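Local coordinates for cyclic dimeric GMP binding protein (Pseudomonas fluorescens, PDB 3PJV) that probably relays cytoplasmic cyclic di-GMP binding across the inner membrane to control periplasmic proteolysis by LapG, the present chain being its periplasmic domain, at residues S9-Q12 / Y13-L17; H20-D23 / A24-A27. All coordinates share one frame; numbering follows the deposited sequence.

In the fold
Both contacts are local ones within a single long helix, 6-32, at the start of the chain. Interaction 1 (9-12 with 13-17) comes first and lies toward the N-terminal end; interaction 2 (20-23 with 24-27) follows in series, with centres about 16 Å apart. Going along the helix, burial increases: interaction 1 is a surface contact, its centre about 17 Å from the centre of the chain, whereas interaction 2, its centre about 11 Å from that point, is partly buried. Both are covered in part by the second subunit, so one helix supplies two successive patches of the dimer interface. That arrangement is consistent with an intertwined dimer in this periplasmic signalling domain.

Interaction 1. Residues S9-Q12 / Y13-L17; sequences SRTQ and YVNQL
Tyr-13 lies one helical turn on from Ser-9 and meets its carbonyl oxygen twice over. The backbone N of Tyr-13 donates to Ser-9 O at 3.1 Å, and the ring carbon CD2 comes within 3.2 Å of that same Ser-9 O, the oxygen approaching the ring obliquely. The first torsion explains the contact: CG stands beside the backbone N and opposite the carbonyl carbon (chi1 -75°), which swings CD2 back toward the preceding turn.

Gln-12 contributes mainly through its backbone. Its O takes the N-H of Gln-16 at 2.9 Å, and CB of Gln-16 packs 3.3 Å from the same Gln-12 O, while the Gln-12 side chain runs outward, extended beyond CG.

Val-14 repeats the pattern on Arg-10. Its N donates to Arg-10 O at 2.9 Å, and its CG2 methyl packs against that oxygen and, at 3.9 Å, against Arg-10 NH1. The extended arginine carries its guanidinium on to the second subunit, where NE donates to the carbonyl of Ile-89. Next along, Asn-15 N donates to Thr-11 O, and the two side chains lie side by side, CG2 of Thr-11 being 3.7 Å from ND2 of Asn-15.

The backbone bonds, each from residue i+4 to i, are those of a regular alpha helix. With an alanine in place of Tyr-13 the backbone bond would stay, but the ring beside Ser-9 O would go, and Leu-123 of the second subunit would probably be left without its aromatic neighbour.

In the fold, this part of helix 6-32 runs beside the second subunit: Tyr-13 packs on Leu-123 of that subunit's helix 117-128, Val-14 on its Leu-91 just past helix 83-89, and Leu-17 on its Ala-94, shortly before strand 96-102.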
loop_
_atom_site.group_PDB
_atom_site.type_symbol
_atom_site.label_atom_id
_atom_site.label_comp_id
_atom_site.label_asym_id
_atom_site.label_seq_id
_atom_site.Cartn_x
_atom_site.Cartn_y
_atom_site.Cartn_z
ATOM N N SER A 9 0.401 14.678 15.258
ATOM C CA SER A 9 -0.185 13.599 14.466
ATOM C C SER A 9 -0.028 13.852 12.973
ATOM O O SER A 9 0.328 12.951 12.211
ATOM C CB SER A 9 -1.672 13.424 14.801
ATOM O OG SER A 9 -1.836 12.742 16.027
ATOM N N ARG A 10 -0.309 15.082 12.554
ATOM C CA ARG A 10 -0.179 15.462 11.151
ATOM C C ARG A 10 1.259 15.260 10.679
ATOM O O ARG A 10 1.516 14.696 9.621
ATOM C CB ARG A 10 -0.604 16.927 10.967
ATOM C CG ARG A 10 -0.573 17.411 9.531
ATOM C CD ARG A 10 -0.887 18.907 9.459
ATOM N NE ARG A 10 -0.878 19.372 8.080
ATOM C CZ ARG A 10 0.219 19.640 7.377
ATOM N NH1 ARG A 10 1.437 19.506 7.914
ATOM N NH2 ARG A 10 0.103 20.043 6.125
ATOM N N THR A 11 2.205 15.730 11.473
ATOM C CA THR A 11 3.613 15.547 11.123
ATOM C C THR A 11 3.989 14.063 10.950
ATOM O O THR A 11 4.747 13.709 10.045
ATOM C CB THR A 11 4.509 16.256 12.150
ATOM O OG1 THR A 11 4.274 17.668 12.055
ATOM C CG2 THR A 11 5.996 15.960 11.909
ATOM N N GLN A 12 3.448 13.202 11.810
ATOM C CA GLN A 12 3.676 11.759 11.703
ATOM C C GLN A 12 3.214 11.209 10.360
ATOM O O GLN A 12 3.915 10.412 9.733
ATOM C CB GLN A 12 2.947 11.004 12.828
ATOM C CG GLN A 12 3.531 11.211 14.214
ATOM C CD GLN A 12 2.649 10.633 15.311
ATOM O OE1 GLN A 12 2.957 10.753 16.497
ATOM N NE2 GLN A 12 1.540 10.009 14.915
ATOM N N TYR A 13 2.024 11.616 9.920
ATOM C CA TYR A 13 1.506 11.163 8.636
ATOM C C TYR A 13 2.287 11.741 7.477
ATOM O O TYR A 13 2.488 11.071 6.465
ATOM C CB TYR A 13 0.022 11.501 8.480
ATOM C CG TYR A 13 -0.878 10.603 9.283
ATOM C CD1 TYR A 13 -1.074 9.278 8.922
ATOM C CD2 TYR A 13 -1.550 11.088 10.395
ATOM C CE1 TYR A 13 -1.914 8.453 9.662
ATOM C CE2 TYR A 13 -2.386 10.275 11.140
ATOM C CZ TYR A 13 -2.570 8.965 10.769
ATOM O OH TYR A 13 -3.412 8.173 11.522
ATOM N N VAL A 14 2.712 12.994 7.620
ATOM C CA VAL A 14 3.542 13.611 6.595
ATOM C C VAL A 14 4.836 12.817 6.448
ATOM O O VAL A 14 5.249 12.494 5.337
ATOM C CB VAL A 14 3.865 15.072 6.919
ATOM C CG1 VAL A 14 5.012 15.579 6.029
ATOM C CG2 VAL A 14 2.608 15.933 6.742
ATOM N N ASN A 15 5.459 12.490 7.575
ATOM C CA ASN A 15 6.720 11.756 7.540
ATOM C C ASN A 15 6.512 10.345 6.996
ATOM O O ASN A 15 7.334 9.836 6.229
ATOM C CB ASN A 15 7.366 11.708 8.926
ATOM C CG ASN A 15 7.870 13.067 9.379
ATOM O OD1 ASN A 15 8.017 13.988 8.574
ATOM N ND2 ASN A 15 8.154 13.194 10.662
ATOM N N GLN A 16 5.414 9.720 7.407
ATOM C CA GLN A 16 5.070 8.386 6.925
ATOM C C GLN A 16 4.866 8.332 5.410
ATOM O O GLN A 16 5.422 7.459 4.746
ATOM C CB GLN A 16 3.842 7.832 7.661
ATOM C CG GLN A 16 3.512 6.407 7.289
ATOM C CD GLN A 16 2.403 5.830 8.150
ATOM O OE1 GLN A 16 2.516 4.716 8.658
ATOM N NE2 GLN A 16 1.324 6.584 8.312
ATOM N N LEU A 17 4.065 9.249 4.868
ATOM C CA LEU A 17 3.812 9.271 3.420
ATOM C C LEU A 17 5.087 9.555 2.644
ATOM O O LEU A 17 5.344 8.952 1.598
ATOM C CB LEU A 17 2.785 10.338 3.056
ATOM C CG LEU A 17 1.307 10.039 3.243
ATOM C CD1 LEU A 17 0.512 11.273 2.831
ATOM C CD2 LEU A 17 0.923 8.822 2.410
#

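Interaction 2. Residues H20-D23 / A24-A27; sequences HAQD and AATA
Gln-22 and Thr-26 are joined twice, once through side chains and once through the backbone. NE2 of Gln-22 donates to OG1 of Thr-26 at 2.9 Å, with the hydroxyl close to the amide plane and the N-H...O angle at 148°. A bend at chi2 (57°) folds the glutamine chain forward along the helix to get there, and the same NE2 also donates to the carbonyl of Asp-97 of the second subunit, so in this conformer the amide N has two acceptors. In the backbone, Thr-26 N donates to Gln-22 O at 2.9 Å. A water 2.8 Å from Thr-26 OG1 also makes a weak bond to OD1 of Asp-23.

Backbone bonds of the alpha-helical i to i+4 kind link the other pairs, from His-20 O to Ala-24 N through Asp-23 O to Ala-27 N, in the second half of helix 6-32, which here lies against strands of the other subunit.

Small residues let that packing come close. CB of Ala-24 sits 3.6 Å from His-20 O and packs on Val-112 of the second subunit, in its strand 105-114; Ala-25 meets Gly-96 of the same subunit. ND1 of His-20 is hydrogen-bonded to Ser-114 OG of the second subunit, and the His-20 ring meets Tyr-55 of its own chain and Tyr-54 of the second subunit.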
loop_
_atom_site.group_PDB
_atom_site.type_symbol
_atom_site.label_atom_id
_atom_site.label_comp_id
_atom_site.label_asym_id
_atom_site.label_seq_id
_atom_site.Cartn_x
_atom_site.Cartn_y
_atom_site.Cartn_z
ATOM N N HIS A 20 7.050 6.544 2.566
ATOM C CA HIS A 20 6.403 5.603 1.657
ATOM C C HIS A 20 6.872 5.864 0.216
ATOM O O HIS A 20 7.247 4.937 -0.512
ATOM C CB HIS A 20 4.881 5.726 1.795
ATOM C CG HIS A 20 4.108 4.743 0.973
ATOM N ND1 HIS A 20 3.717 5.002 -0.324
ATOM C CD2 HIS A 20 3.632 3.509 1.272
ATOM C CE1 HIS A 20 3.025 3.973 -0.786
ATOM N NE2 HIS A 20 2.969 3.050 0.158
ATOM N N ALA A 21 6.872 7.135 -0.177
ATOM C CA ALA A 21 7.273 7.522 -1.528
ATOM C C ALA A 21 8.769 7.293 -1.753
ATOM O O ALA A 21 9.181 6.783 -2.798
ATOM C CB ALA A 21 6.905 8.977 -1.802
ATOM N N GLN A 22 9.579 7.655 -0.765
ATOM C CA GLN A 22 11.018 7.461 -0.879
ATOM C C GLN A 22 11.378 5.988 -0.989
ATOM O O GLN A 22 12.222 5.603 -1.807
ATOM C CB GLN A 22 11.747 8.060 0.322
ATOM C CG GLN A 22 13.246 7.900 0.208
ATOM C CD GLN A 22 13.785 8.527 -1.061
ATOM O OE1 GLN A 22 13.755 9.739 -1.216
ATOM N NE2 GLN A 22 14.247 7.703 -1.983
ATOM N N ASP A 23 10.733 5.153 -0.177
ATOM C CA ASP A 23 11.013 3.722 -0.213
ATOM C C ASP A 23 10.688 3.124 -1.576
ATOM O O ASP A 23 11.429 2.284 -2.078
ATOM C CB ASP A 23 10.255 2.979 0.891
ATOM C CG ASP A 23 10.821 3.263 2.277
ATOM O OD1 ASP A 23 11.883 3.917 2.364
ATOM O OD2 ASP A 23 10.201 2.840 3.276
ATOM N N ALA A 24 9.585 3.567 -2.173
ATOM C CA ALA A 24 9.182 3.078 -3.492
ATOM C C ALA A 24 10.190 3.503 -4.560
ATOM O O ALA A 24 10.515 2.720 -5.456
ATOM C CB ALA A 24 7.775 3.588 -3.860
ATOM N N ALA A 25 10.660 4.746 -4.479
ATOM C CA ALA A 25 11.614 5.254 -5.464
ATOM C C ALA A 25 12.920 4.479 -5.356
ATOM O O ALA A 25 13.515 4.089 -6.358
ATOM C CB ALA A 25 11.874 6.748 -5.259
ATOM N N THR A 26 13.353 4.264 -4.121
ATOM C CA THR A 26 14.610 3.563 -3.876
ATOM C C THR A 26 14.508 2.127 -4.376
ATOM O O THR A 26 15.420 1.636 -5.048
ATOM C CB THR A 26 14.966 3.597 -2.379
ATOM O OG1 THR A 26 15.203 4.956 -1.994
ATOM C CG2 THR A 26 16.209 2.736 -2.072
ATOM N N ALA A 27 13.393 1.465 -4.068
ATOM C CA ALA A 27 13.196 0.089 -4.511
ATOM C C ALA A 27 13.131 -0.007 -6.036
ATOM O O ALA A 27 13.679 -0.943 -6.637
ATOM C CB ALA A 27 11.941 -0.510 -3.884
HETATM O O HOH W 1 14.654 4.950 0.785
#